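Local coordinates for protein glucosamine kinase (Streptacidiphilus jiangxiensis, PDB 6HWJ) that catalyses the ATP- and magnesium-dependent phosphorylation of D-glucosamine to D-glucosamine 6-phosphate, with weaker activity on glucose, at residues A[50-53]-A[57-60]. Residues are numbered along the deposited sequence; the frame is centred on the assembly and turned at random.
Sequences VRSA and RWTV
Val50 and Trp58 form an antiparallel hydrogen-bonded pair in the hairpin of strands 45-51 and 57-65, close to the turn. These are neighbouring strands of an antiparallel sheet, with strand 34-42 beyond 45-51, and the contact is packing away from the substrate and nucleotide sites. Val50 N donates to Trp58 O at 2.9 Å, and Trp58 N returns a bond to Val50 O at 2.7 Å, the latter bent to 132° at the hydrogen. Val50 O also takes a CA-H...O contact from Arg57 CA at 3.3 Å and lies at the edge of the indole, in the plane of the ring.

A third hydrogen bond comes from a side chain. Trp58 turns its CG beside its own backbone N (chi1 -50°), and the indole NE1 points at Ser52 OG, 3.0 Å away and close to the ring plane. The N-H...O angle is 166°. Ser52 OG is also hydrogen-bonded to Asp54 OD1 and Ala56 O, both in the turn, while Arg137 makes a cation-pi contact with the indole.

Between the two segments the apolar contact is small: Val50 CG2 meets Val60 CG2 at 3.8 Å. Leu33 and Leu35 pack on Val50, and Val17 on Trp58.

On the other face Arg51 and Arg57, a non-hydrogen-bonded pair, meet through carbon. Arg57 CD lies over the rim of one face of the Arg51 guanidinium, but the Arg51 side chain is poorly ordered and the contact approximate. Arg51 NH2 is salt-bridged to Asp36 and Arg57 NH1 to Glu174, so acids probably offset much of the like charge.

The nearly straight indole bond to a buried, turn-bonded hydroxyl should hold the ring's orientation and couple it to the turn, with the paired charges on the opposite face.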
ATOM      1  N   VAL A  50      22.912   2.797  -7.843  1.00 28.87           N
ATOM      2  CA  VAL A  50      23.759   2.215  -8.871  1.00 29.69           C
ATOM      3  C   VAL A  50      22.948   2.086 -10.148  1.00 29.12           C
ATOM      4  O   VAL A  50      21.761   1.741 -10.121  1.00 31.94           O
ATOM      5  CB  VAL A  50      24.334   0.856  -8.437  1.00 28.52           C
ATOM      6  CG1 VAL A  50      25.247   0.273  -9.495  1.00 31.91           C
ATOM      7  CG2 VAL A  50      25.078   1.017  -7.107  1.00 28.68           C
ATOM      8  N   ARG A  51      23.598   2.378 -11.260  1.00 28.68           N
ATOM      9  CA  ARG A  51      23.014   2.223 -12.590  1.00 35.06           C
ATOM     10  C   ARG A  51      23.693   1.062 -13.296  1.00 33.57           C
ATOM     11  O   ARG A  51      24.929   1.020 -13.391  1.00 34.16           O
ATOM     12  CB  ARG A  51      23.170   3.522 -13.375  1.00 43.89           C
ATOM     13  CG  ARG A  51      22.317   3.646 -14.599  1.00 61.89           C
ATOM     14  CD  ARG A  51      22.587   4.983 -15.297  1.00 75.98           C
ATOM     15  NE  ARG A  51      22.291   6.125 -14.430  1.00 86.59           N
ATOM     16  CZ  ARG A  51      21.222   6.915 -14.553  1.00 96.05           C
ATOM     17  NH1 ARG A  51      20.328   6.706 -15.515  1.00 99.23           N
ATOM     18  NH2 ARG A  51      21.054   7.926 -13.713  1.00 98.76           N
ATOM     19  N   SER A  52      22.895   0.110 -13.772  1.00 31.12           N
ATOM     20  CA  SER A  52      23.429  -0.898 -14.667  1.00 32.89           C
ATOM     21  C   SER A  52      23.505  -0.328 -16.100  1.00 36.11           C
ATOM     22  O   SER A  52      22.974   0.745 -16.406  1.00 37.56           O
ATOM     23  CB  SER A  52      22.575  -2.165 -14.605  1.00 33.04           C
ATOM     24  OG  SER A  52      21.193  -1.870 -14.538  1.00 32.77           O
ATOM     25  N   ALA A  53      24.200  -1.049 -16.973  1.00 34.96           N
ATOM     26  CA  ALA A  53      24.492  -0.537 -18.309  1.00 39.97           C
ATOM     27  C   ALA A  53      23.246  -0.352 -19.160  1.00 43.52           C
ATOM     28  O   ALA A  53      23.317   0.303 -20.208  1.00 41.74           O
ATOM     29  CB  ALA A  53      25.481  -1.473 -19.030  1.00 41.42           C
ATOM     30  N   ARG A  57      18.185   1.671 -12.610  1.00 32.73           N
ATOM     31  CA  ARG A  57      18.737   2.206 -11.372  1.00 33.77           C
ATOM     32  C   ARG A  57      18.334   1.331 -10.200  1.00 31.77           C
ATOM     33  O   ARG A  57      17.240   0.761 -10.178  1.00 32.54           O
ATOM     34  CB  ARG A  57      18.267   3.634 -11.101  1.00 35.38           C
ATOM     35  CG  ARG A  57      18.842   4.667 -12.024  1.00 41.12           C
ATOM     36  CD  ARG A  57      18.845   6.045 -11.350  1.00 47.74           C
ATOM     37  NE  ARG A  57      17.521   6.444 -10.876  1.00 48.92           N
ATOM     38  CZ  ARG A  57      17.283   7.544 -10.164  1.00 48.51           C
ATOM     39  NH1 ARG A  57      16.049   7.825  -9.771  1.00 48.65           N
ATOM     40  NH2 ARG A  57      18.277   8.355  -9.839  1.00 45.59           N
ATOM     41  N   TRP A  58      19.220   1.261  -9.202  1.00 32.31           N
ATOM     42  CA  TRP A  58      19.066   0.332  -8.099  1.00 28.66           C
ATOM     43  C   TRP A  58      19.520   0.959  -6.787  1.00 27.17           C
ATOM     44  O   TRP A  58      20.515   1.682  -6.751  1.00 28.07           O
ATOM     45  CB  TRP A  58      19.912  -0.945  -8.328  1.00 32.07           C
ATOM     46  CG  TRP A  58      19.725  -1.588  -9.671  1.00 34.42           C
ATOM     47  CD1 TRP A  58      20.291  -1.197 -10.863  1.00 33.48           C
ATOM     48  CD2 TRP A  58      18.942  -2.744  -9.957  1.00 31.98           C
ATOM     49  NE1 TRP A  58      19.903  -2.050 -11.864  1.00 32.27           N
ATOM     50  CE2 TRP A  58      19.067  -3.002 -11.337  1.00 32.65           C
ATOM     51  CE3 TRP A  58      18.127  -3.579  -9.182  1.00 34.18           C
ATOM     52  CZ2 TRP A  58      18.405  -4.063 -11.964  1.00 35.05           C
ATOM     53  CZ3 TRP A  58      17.485  -4.643  -9.809  1.00 35.22           C
ATOM     54  CH2 TRP A  58      17.624  -4.870 -11.177  1.00 36.23           C
ATOM     55  N   THR A  59      18.810   0.652  -5.712  1.00 27.78           N
ATOM     56  CA  THR A  59      19.289   0.916  -4.356  1.00 27.94           C
ATOM     57  C   THR A  59      20.083  -0.300  -3.920  1.00 26.38           C
ATOM     58  O   THR A  59      19.559  -1.415  -3.940  1.00 26.96           O
ATOM     59  CB  THR A  59      18.148   1.159  -3.373  1.00 29.96           C
ATOM     60  OG1 THR A  59      17.356   2.255  -3.827  1.00 30.26           O
ATOM     61  CG2 THR A  59      18.685   1.462  -1.956  1.00 30.65           C
ATOM     62  N   VAL A  60      21.330  -0.085  -3.511  1.00 26.64           N
ATOM     63  CA  VAL A  60      22.171  -1.211  -3.128  1.00 26.26           C
ATOM     64  C   VAL A  60      22.796  -0.949  -1.768  1.00 27.01           C
ATOM     65  O   VAL A  60      23.610  -0.020  -1.646  1.00 25.29           O
ATOM     66  CB  VAL A  60      23.269  -1.472  -4.175  1.00 26.68           C
ATOM     67  CG1 VAL A  60      23.967  -2.781  -3.834  1.00 27.14           C
ATOM     68  CG2 VAL A  60      22.680  -1.517  -5.589  1.00 27.28           C
TER